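Local coordinates for protein KLLA0E08119p (Kluyveromyces lactis, PDB 3VA7) that is the urea carboxylase part of an enzyme that probably carboxylates urea using ATP, bicarbonate and biotin and then hydrolyses the urea-1-carboxylate, at residues His236-Met242 / Cys298-Phe304; Ile252-Cys257 / Gln323-Thr329; Met331-Leu335 / Ile357-Ser363. All coordinates share one frame; numbering follows the deposited sequence.

All three contacts lie in the biotin carboxylase part of the chain, and each reaches the same large antiparallel sheet. Interaction 1 pairs two of its strands, 235-244 and 299-307; interaction 2 joins the adjacent strand 249-261 to the start of helix 326-333, and interaction 3 ties the end of that helix to the segment leading into strand 362-372. The centres of interactions 1 and 2 are 8 Å apart and those of 2 and 3 are 11 Å apart. The segments of interactions 1 and 2 alternate along the chain, whereas interaction 3 follows both. The helix is thus fixed to one continuous sheet at both its beginning and its end.

Interaction 1 of 3, residues His236-Met242 / Cys298-Phe304; sequences HVEIQMM and CAGTVEF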
loop_
_atom_site.group_PDB
_atom_site.type_symbol
_atom_site.label_atom_id
_atom_site.label_comp_id
_atom_site.label_asym_id
_atom_site.label_seq_id
_atom_site.Cartn_x
_atom_site.Cartn_y
_atom_site.Cartn_z
ATOM N N HIS A 236 -16.545 4.216 39.187
ATOM C CA HIS A 236 -17.373 5.190 38.453
ATOM C C HIS A 236 -18.649 4.462 38.019
ATOM O O HIS A 236 -18.623 3.658 37.070
ATOM C CB HIS A 236 -16.569 5.716 37.276
ATOM C CG HIS A 236 -17.297 6.666 36.382
ATOM N ND1 HIS A 236 -16.827 7.942 36.130
ATOM C CD2 HIS A 236 -18.402 6.509 35.604
ATOM C CE1 HIS A 236 -17.633 8.542 35.265
ATOM N NE2 HIS A 236 -18.595 7.693 34.929
ATOM N N VAL A 237 -19.746 4.676 38.749
ATOM C CA VAL A 237 -20.980 3.998 38.418
ATOM C C VAL A 237 -21.913 5.084 37.969
ATOM O O VAL A 237 -22.073 6.084 38.667
ATOM C CB VAL A 237 -21.567 3.240 39.581
ATOM C CG1 VAL A 237 -22.791 2.487 39.131
ATOM C CG2 VAL A 237 -20.544 2.262 40.158
ATOM N N GLU A 238 -22.492 4.946 36.784
ATOM C CA GLU A 238 -23.352 5.990 36.303
ATOM C C GLU A 238 -24.716 5.401 36.014
ATOM O O GLU A 238 -24.856 4.180 35.771
ATOM C CB GLU A 238 -22.726 6.672 35.093
ATOM C CG GLU A 238 -22.629 5.771 33.838
ATOM C CD GLU A 238 -21.719 6.337 32.765
ATOM O OE1 GLU A 238 -20.941 7.298 33.020
ATOM O OE2 GLU A 238 -21.782 5.798 31.643
ATOM N N ILE A 239 -25.730 6.258 36.064
ATOM C CA ILE A 239 -27.076 5.836 35.778
ATOM C C ILE A 239 -27.529 6.473 34.492
ATOM O O ILE A 239 -27.396 7.668 34.296
ATOM C CB ILE A 239 -28.049 6.177 36.927
ATOM C CG1 ILE A 239 -27.674 5.435 38.216
ATOM C CG2 ILE A 239 -29.525 5.810 36.531
ATOM C CD1 ILE A 239 -28.309 4.048 38.300
ATOM N N GLN A 240 -28.050 5.667 33.594
ATOM C CA GLN A 240 -28.627 6.189 32.365
ATOM C C GLN A 240 -30.072 6.505 32.648
ATOM O O GLN A 240 -30.849 5.614 33.040
ATOM C CB GLN A 240 -28.559 5.142 31.257
ATOM C CG GLN A 240 -29.365 5.488 30.047
ATOM C CD GLN A 240 -28.709 6.572 29.222
ATOM O OE1 GLN A 240 -27.598 6.401 28.707
ATOM N NE2 GLN A 240 -29.369 7.706 29.125
ATOM N N MET A 241 -30.453 7.758 32.429
ATOM C CA MET A 241 -31.795 8.164 32.736
ATOM C C MET A 241 -32.479 8.765 31.518
ATOM O O MET A 241 -31.833 9.314 30.618
ATOM C CB MET A 241 -31.773 9.068 33.980
ATOM C CG MET A 241 -32.816 10.153 34.073
ATOM S SD MET A 241 -32.042 11.757 33.819
ATOM C CE MET A 241 -33.264 12.357 32.655
ATOM N N MET A 242 -33.791 8.635 31.479
ATOM C CA MET A 242 -34.599 9.268 30.457
ATOM C C MET A 242 -35.623 10.223 31.131
ATOM O O MET A 242 -36.223 9.892 32.172
ATOM C CB MET A 242 -35.276 8.159 29.662
ATOM C CG MET A 242 -35.414 8.348 28.122
ATOM S SD MET A 242 -34.005 8.700 27.007
ATOM C CE MET A 242 -32.743 7.682 27.732
ATOM N N CYS A 298 -35.212 14.177 27.318
ATOM C CA CYS A 298 -34.447 13.187 26.560
ATOM C C CYS A 298 -33.467 12.444 27.446
ATOM O O CYS A 298 -33.845 12.029 28.538
ATOM C CB CYS A 298 -33.746 13.776 25.302
ATOM S SG CYS A 298 -34.865 14.504 24.057
ATOM N N ALA A 299 -32.220 12.269 27.008
ATOM C CA ALA A 299 -31.326 11.334 27.703
ATOM C C ALA A 299 -30.261 12.058 28.497
ATOM O O ALA A 299 -29.604 12.973 28.011
ATOM C CB ALA A 299 -30.653 10.300 26.701
ATOM N N GLY A 300 -30.054 11.618 29.717
ATOM C CA GLY A 300 -28.963 12.158 30.466
ATOM C C GLY A 300 -28.396 11.090 31.367
ATOM O O GLY A 300 -29.080 10.094 31.662
ATOM N N THR A 301 -27.165 11.330 31.830
ATOM C CA THR A 301 -26.495 10.417 32.732
ATOM C C THR A 301 -26.052 11.071 34.016
ATOM O O THR A 301 -25.429 12.159 34.034
ATOM C CB THR A 301 -25.246 9.774 32.066
ATOM O OG1 THR A 301 -25.647 9.119 30.840
ATOM C CG2 THR A 301 -24.543 8.780 33.032
ATOM N N VAL A 302 -26.358 10.370 35.098
ATOM C CA VAL A 302 -25.959 10.820 36.380
ATOM C C VAL A 302 -24.796 9.960 36.779
ATOM O O VAL A 302 -24.969 8.774 37.022
ATOM C CB VAL A 302 -27.096 10.673 37.394
ATOM C CG1 VAL A 302 -26.694 11.357 38.692
ATOM C CG2 VAL A 302 -28.415 11.277 36.847
ATOM N N GLU A 303 -23.616 10.558 36.826
ATOM C CA GLU A 303 -22.432 9.855 37.283
ATOM C C GLU A 303 -22.251 9.967 38.808
ATOM O O GLU A 303 -22.435 11.037 39.417
ATOM C CB GLU A 303 -21.161 10.374 36.584
ATOM C CG GLU A 303 -21.305 10.706 35.107
ATOM C CD GLU A 303 -19.979 10.748 34.370
ATOM O OE1 GLU A 303 -19.004 11.334 34.903
ATOM O OE2 GLU A 303 -19.899 10.189 33.246
ATOM N N PHE A 304 -21.862 8.849 39.401
ATOM C CA PHE A 304 -21.497 8.777 40.801
ATOM C C PHE A 304 -20.089 8.165 40.991
ATOM O O PHE A 304 -19.631 7.362 40.178
ATOM C CB PHE A 304 -22.467 7.868 41.522
ATOM C CG PHE A 304 -23.892 8.253 41.379
ATOM C CD1 PHE A 304 -24.413 9.358 42.087
ATOM C CD2 PHE A 304 -24.745 7.479 40.600
ATOM C CE1 PHE A 304 -25.762 9.697 41.997
ATOM C CE2 PHE A 304 -26.104 7.810 40.485
ATOM C CZ PHE A 304 -26.615 8.918 41.186
HETATM O O HOH W 1 -27.082 9.838 28.425
#
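V237, I239 and M241 pair with F304, V302 and G300 as the hydrogen-bonded pairs of an antiparallel ladder, two strands of the sheet of an ATP-grasp type biotin carboxylase domain. Six N-H...O=C bonds satisfy these backbone groups in pairs, as in I239 N to V302 O at 2.8 Å and V302 N to I239 O at 3.0 Å. One face of the ladder is apolar. There I239 CG1 meets the edge of the F304 ring, 3.6 Å from CE2, and helix 277-293 packs against this side through S287. The other face is polar around E238, Q240, T301 and E303, and apolar at its M242-A299 end. H236 NE2 donates to E238 OE1 at 3.1 Å, with the oxygen in the plane of the imidazole but the ring nitrogen 39° out of the carboxylate plane. E303 lays a second carboxylate side by side with that of E238, pointing the same way, its OE2 3.1 Å from E238 OE1. R255 makes a salt bridge with E238 OE2, and K265 forms long, weak ion pairs with both acids. Farther along, Q240 has CG anti to the backbone N (chi1 169°) and then bends, so that its amide turns back over its own strand. OE1 accepts from R255 NH1, and a water accepts from NE2 while donating to T301 OG1, which has a probable hydrogen bond to Q323 as well. The same NE2 reaches M241 O at 3.3 Å, and this oxygen takes G300 N from the opposite face of its carbonyl plane.

Interaction 2 of 3, residues Ile252-Cys257 / Gln323-Thr329; sequences IGERDC and QVEHPIT
I252 begins the contact with a methyl-to-methyl touch, its CG2 lying 3.7 Å from T329 CG2 where the two side chains cross nearly at right angles. This is the edge of a junction, in the ATP-grasp part of the biotin carboxylase domain, between strand 249-261 and the turn and first helical residues of 323-329. Three residues on, R255 dominates. Its chain runs straight through chi2 and bends at chi3 (-70°), passing I328, with CD 3.7 Å from I328 CG1, and bringing the guanidinium between the turn and the helix. NH1 donates to T329 OG1 at 2.8 Å, the hydroxyl lying 15° out of the guanidinium plane. At the edge of the same group, NH2 makes a weak bond to Q323 OE1 at 2.7 Å, bent to 125°; this oxygen probably also bonds T301 of strand 299-307. H326 N lies over one guanidinium face, while E325 CG comes within 3.5 Å of NE, a methylene contact: the E325 carboxylate turns instead to K265 and R367. The turn itself is clasped by Q323 O, which accepts from both H326 N and H326 ND1. At the end of the segment C257 SG approaches E325 OE2 at 3.3 Å. R255 is thus restrained at NE, NH1 and NH2, the Q323 bond being weak and Q240 OE1 also meeting NH1. A single buried cation thereby couples a strand, a turn and a helix start, its positive charge probably balanced at least in part by E238 of strand 235-244.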
loop_
_atom_site.group_PDB
_atom_site.type_symbol
_atom_site.label_atom_id
_atom_site.label_comp_id
_atom_site.label_asym_id
_atom_site.label_seq_id
_atom_site.Cartn_x
_atom_site.Cartn_y
_atom_site.Cartn_z
ATOM N N ILE A 252 -32.785 3.781 33.604
ATOM C CA ILE A 252 -32.836 2.708 32.633
ATOM C C ILE A 252 -31.862 1.603 33.047
ATOM O O ILE A 252 -32.142 0.432 32.797
ATOM C CB ILE A 252 -32.661 3.277 31.186
ATOM C CG1 ILE A 252 -33.863 4.204 30.897
ATOM C CG2 ILE A 252 -32.505 2.186 30.148
ATOM C CD1 ILE A 252 -34.399 4.224 29.458
ATOM N N GLY A 253 -30.798 1.974 33.771
ATOM C CA GLY A 253 -29.817 1.038 34.283
ATOM C C GLY A 253 -28.532 1.755 34.679
ATOM O O GLY A 253 -28.413 2.995 34.546
ATOM N N GLU A 254 -27.560 0.996 35.183
ATOM C CA GLU A 254 -26.283 1.578 35.570
ATOM C C GLU A 254 -25.139 0.910 34.837
ATOM O O GLU A 254 -25.214 -0.267 34.436
ATOM C CB GLU A 254 -26.040 1.484 37.090
ATOM C CG GLU A 254 -25.396 0.188 37.555
ATOM C CD GLU A 254 -26.338 -0.999 37.454
ATOM O OE1 GLU A 254 -27.529 -0.830 37.055
ATOM O OE2 GLU A 254 -25.889 -2.115 37.797
ATOM N N ARG A 255 -24.073 1.673 34.680
ATOM C CA ARG A 255 -22.927 1.203 33.959
ATOM C C ARG A 255 -21.773 1.541 34.846
ATOM O O ARG A 255 -21.779 2.572 35.515
ATOM C CB ARG A 255 -22.780 1.925 32.613
ATOM C CG ARG A 255 -23.977 1.753 31.716
ATOM C CD ARG A 255 -23.839 2.465 30.373
ATOM N NE ARG A 255 -23.885 3.921 30.448
ATOM C CZ ARG A 255 -24.868 4.675 29.958
ATOM N NH1 ARG A 255 -25.923 4.128 29.328
ATOM N NH2 ARG A 255 -24.795 6.002 30.080
ATOM N N ASP A 256 -20.779 0.659 34.839
ATOM C CA ASP A 256 -19.503 0.912 35.448
ATOM C C ASP A 256 -18.486 1.346 34.372
ATOM O O ASP A 256 -18.313 0.687 33.356
ATOM C CB ASP A 256 -19.081 -0.360 36.122
ATOM C CG ASP A 256 -17.853 -0.206 36.912
ATOM O OD1 ASP A 256 -16.773 0.147 36.357
ATOM O OD2 ASP A 256 -17.977 -0.460 38.117
ATOM N N CYS A 257 -17.798 2.455 34.626
ATOM C CA CYS A 257 -16.915 3.081 33.675
ATOM C C CYS A 257 -15.610 3.382 34.357
ATOM O O CYS A 257 -14.891 4.332 34.019
ATOM C CB CYS A 257 -17.559 4.355 33.128
ATOM S SG CYS A 257 -19.149 4.075 32.222
ATOM N N GLN A 323 -24.510 9.329 25.805
ATOM C CA GLN A 323 -23.085 9.039 26.026
ATOM C C GLN A 323 -22.527 7.938 25.116
ATOM O O GLN A 323 -23.294 7.020 24.695
ATOM C CB GLN A 323 -22.858 8.608 27.470
ATOM C CG GLN A 323 -22.781 9.719 28.498
ATOM C CD GLN A 323 -22.585 9.122 29.861
ATOM O OE1 GLN A 323 -23.414 8.354 30.301
ATOM N NE2 GLN A 323 -21.481 9.408 30.504
ATOM N N VAL A 324 -21.213 8.023 24.827
ATOM C CA VAL A 324 -20.516 7.029 24.021
ATOM C C VAL A 324 -20.862 5.570 24.425
ATOM O O VAL A 324 -21.274 4.788 23.583
ATOM C CB VAL A 324 -18.968 7.251 23.950
ATOM C CG1 VAL A 324 -18.299 6.162 23.032
ATOM C CG2 VAL A 324 -18.574 8.716 23.465
ATOM N N GLU A 325 -20.814 5.242 25.715
ATOM C CA GLU A 325 -21.094 3.865 26.186
ATOM C C GLU A 325 -22.530 3.396 26.177
ATOM O O GLU A 325 -22.796 2.280 26.679
ATOM C CB GLU A 325 -20.525 3.593 27.600
ATOM C CG GLU A 325 -20.978 4.555 28.656
ATOM C CD GLU A 325 -20.090 5.805 28.787
ATOM O OE1 GLU A 325 -19.530 6.279 27.778
ATOM O OE2 GLU A 325 -19.934 6.313 29.926
ATOM N N HIS A 326 -23.451 4.214 25.670
ATOM C CA HIS A 326 -24.890 3.888 25.728
ATOM C C HIS A 326 -25.251 2.515 25.144
ATOM O O HIS A 326 -26.268 1.921 25.548
ATOM C CB HIS A 326 -25.764 4.978 25.048
ATOM C CG HIS A 326 -25.780 4.886 23.548
ATOM N ND1 HIS A 326 -24.758 5.381 22.763
ATOM C CD2 HIS A 326 -26.676 4.334 22.693
ATOM C CE1 HIS A 326 -25.021 5.132 21.488
ATOM N NE2 HIS A 326 -26.177 4.496 21.416
ATOM N N PRO A 327 -24.473 2.009 24.179
ATOM C CA PRO A 327 -24.903 0.693 23.643
ATOM C C PRO A 327 -24.918 -0.474 24.611
ATOM O O PRO A 327 -25.696 -1.389 24.401
ATOM C CB PRO A 327 -23.901 0.407 22.531
ATOM C CG PRO A 327 -23.350 1.802 22.091
ATOM C CD PRO A 327 -23.358 2.592 23.398
ATOM N N ILE A 328 -24.149 -0.466 25.691
ATOM C CA ILE A 328 -24.236 -1.653 26.567
ATOM C C ILE A 328 -25.606 -1.760 27.250
ATOM O O ILE A 328 -26.212 -2.866 27.361
ATOM C CB ILE A 328 -23.071 -1.786 27.559
ATOM C CG1 ILE A 328 -22.983 -0.593 28.497
ATOM C CG2 ILE A 328 -21.763 -1.959 26.806
ATOM C CD1 ILE A 328 -22.001 -0.794 29.586
ATOM N N THR A 329 -26.111 -0.589 27.664
ATOM C CA THR A 329 -27.467 -0.432 28.180
ATOM C C THR A 329 -28.500 -0.976 27.178
ATOM O O THR A 329 -29.464 -1.704 27.557
ATOM C CB THR A 329 -27.721 1.075 28.529
ATOM O OG1 THR A 329 -26.766 1.498 29.519
ATOM C CG2 THR A 329 -29.087 1.295 29.076
#

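Interaction 3 of 3, residues Met331-Leu335 / Ile357-Ser363; sequences MVTGL and IEVSGAS
V332 packs into the bend of 357-363 from the last turn of helix 326-333, joining it to the segment that enters strand 362-372. Its two methyls part company: with chi1 at -50°, CG1 is anti to the carbonyl carbon and comes within 3.7 Å of S363 CB, while CG2 lies alongside V359, 4.1 Å from its CG2. The V332 carbonyl is used as well. It receives a weak bond from S360 N at 2.8 Å, bent to 122°, and V359 CA gives the same oxygen a C-H...O contact. S363, at the start of the strand, has its OG committed to V418 O of strand 412-420; the flank of that hydroxyl rests on M331, whose CB is 3.4 Å away. I357 occupies the other end of the bend. Its CG2 meets T333 CG2 at 4.1 Å, the two side chains crossing obliquely, and its CG1 faces L335 CD1 at 4.2 Å. T333 can offer its methyl because chi1 turns its OG1 back to the helix, where it bonds T329 O and, weakly, L335 N. The T333 CA also contacts E358 O at 3.6 Å, almost straight at 176°. The union is therefore mainly apolar, with one weak N-H...O bond and two C-H...O contacts as its polar component, so that shape and methyl packing, more than strong polar bonds, hold the helix end against the incoming segment.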
loop_
_atom_site.group_PDB
_atom_site.type_symbol
_atom_site.label_atom_id
_atom_site.label_comp_id
_atom_site.label_asym_id
_atom_site.label_seq_id
_atom_site.Cartn_x
_atom_site.Cartn_y
_atom_site.Cartn_z
ATOM N N MET A 331 -28.076 -3.299 25.056
ATOM C CA MET A 331 -27.966 -4.709 24.828
ATOM C C MET A 331 -28.801 -5.320 25.926
ATOM O O MET A 331 -29.617 -6.223 25.655
ATOM C CB MET A 331 -26.506 -5.218 24.909
ATOM C CG MET A 331 -25.607 -4.833 23.755
ATOM S SD MET A 331 -25.844 -5.883 22.297
ATOM C CE MET A 331 -26.972 -4.735 21.475
ATOM N N VAL A 332 -28.601 -4.862 27.163
ATOM C CA VAL A 332 -29.277 -5.553 28.274
ATOM C C VAL A 332 -30.800 -5.288 28.427
ATOM O O VAL A 332 -31.494 -6.059 29.095
ATOM C CB VAL A 332 -28.544 -5.427 29.592
ATOM C CG1 VAL A 332 -27.109 -5.803 29.375
ATOM C CG2 VAL A 332 -28.656 -4.014 30.138
ATOM N N THR A 333 -31.321 -4.268 27.739
ATOM C CA THR A 333 -32.734 -3.876 27.881
ATOM C C THR A 333 -33.520 -4.072 26.561
ATOM O O THR A 333 -34.726 -4.269 26.566
ATOM C CB THR A 333 -32.807 -2.401 28.363
ATOM O OG1 THR A 333 -32.266 -1.527 27.373
ATOM C CG2 THR A 333 -31.953 -2.203 29.634
ATOM N N GLY A 334 -32.800 -4.063 25.429
ATOM C CA GLY A 334 -33.384 -4.184 24.102
ATOM C C GLY A 334 -33.995 -2.874 23.662
ATOM O O GLY A 334 -34.811 -2.854 22.735
ATOM N N LEU A 335 -33.664 -1.776 24.353
ATOM C CA LEU A 335 -34.197 -0.468 23.991
ATOM C C LEU A 335 -33.310 0.206 22.985
ATOM O O LEU A 335 -32.107 0.078 23.031
ATOM C CB LEU A 335 -34.306 0.449 25.212
ATOM C CG LEU A 335 -35.291 -0.017 26.298
ATOM C CD1 LEU A 335 -35.354 1.044 27.384
ATOM C CD2 LEU A 335 -36.661 -0.355 25.751
ATOM N N ILE A 357 -38.926 -1.916 32.567
ATOM C CA ILE A 357 -37.621 -2.227 32.006
ATOM C C ILE A 357 -37.021 -3.536 32.557
ATOM O O ILE A 357 -36.842 -3.677 33.770
ATOM C CB ILE A 357 -36.700 -1.021 32.132
ATOM C CG1 ILE A 357 -37.121 -0.029 31.043
ATOM C CG2 ILE A 357 -35.241 -1.440 31.953
ATOM C CD1 ILE A 357 -36.840 1.346 31.316
ATOM N N GLU A 358 -36.769 -4.509 31.675
ATOM C CA GLU A 358 -36.048 -5.736 32.057
ATOM C C GLU A 358 -34.614 -5.846 31.571
ATOM O O GLU A 358 -34.328 -5.845 30.377
ATOM C CB GLU A 358 -36.817 -7.026 31.721
ATOM C CG GLU A 358 -37.732 -6.961 30.499
ATOM C CD GLU A 358 -39.146 -7.551 30.794
ATOM O OE1 GLU A 358 -39.839 -7.920 29.804
ATOM O OE2 GLU A 358 -39.547 -7.641 32.015
ATOM N N VAL A 359 -33.721 -5.990 32.535
ATOM C CA VAL A 359 -32.315 -6.150 32.250
ATOM C C VAL A 359 -32.015 -7.623 32.189
ATOM O O VAL A 359 -32.432 -8.399 33.043
ATOM C CB VAL A 359 -31.440 -5.427 33.252
ATOM C CG1 VAL A 359 -32.123 -5.372 34.530
ATOM C CG2 VAL A 359 -30.122 -6.125 33.387
ATOM N N SER A 360 -31.259 -7.992 31.168
ATOM C CA SER A 360 -31.203 -9.351 30.705
ATOM C C SER A 360 -29.782 -9.606 30.279
ATOM O O SER A 360 -29.315 -9.093 29.264
ATOM C CB SER A 360 -32.159 -9.461 29.536
ATOM O OG SER A 360 -32.367 -10.795 29.180
ATOM N N GLY A 361 -29.082 -10.377 31.103
ATOM C CA GLY A 361 -27.676 -10.708 30.884
ATOM C C GLY A 361 -26.722 -9.613 31.285
ATOM O O GLY A 361 -27.041 -8.778 32.129
ATOM N N ALA A 362 -25.534 -9.621 30.679
ATOM C CA ALA A 362 -24.525 -8.603 30.950
ATOM C C ALA A 362 -23.857 -8.233 29.641
ATOM O O ALA A 362 -23.829 -9.042 28.712
ATOM C CB ALA A 362 -23.480 -9.084 31.972
ATOM N N SER A 363 -23.324 -7.015 29.566
ATOM C CA SER A 363 -22.840 -6.531 28.305
ATOM C C SER A 363 -21.668 -5.637 28.523
ATOM O O SER A 363 -21.623 -4.912 29.506
ATOM C CB SER A 363 -23.943 -5.812 27.521
ATOM O OG SER A 363 -23.424 -5.118 26.421
#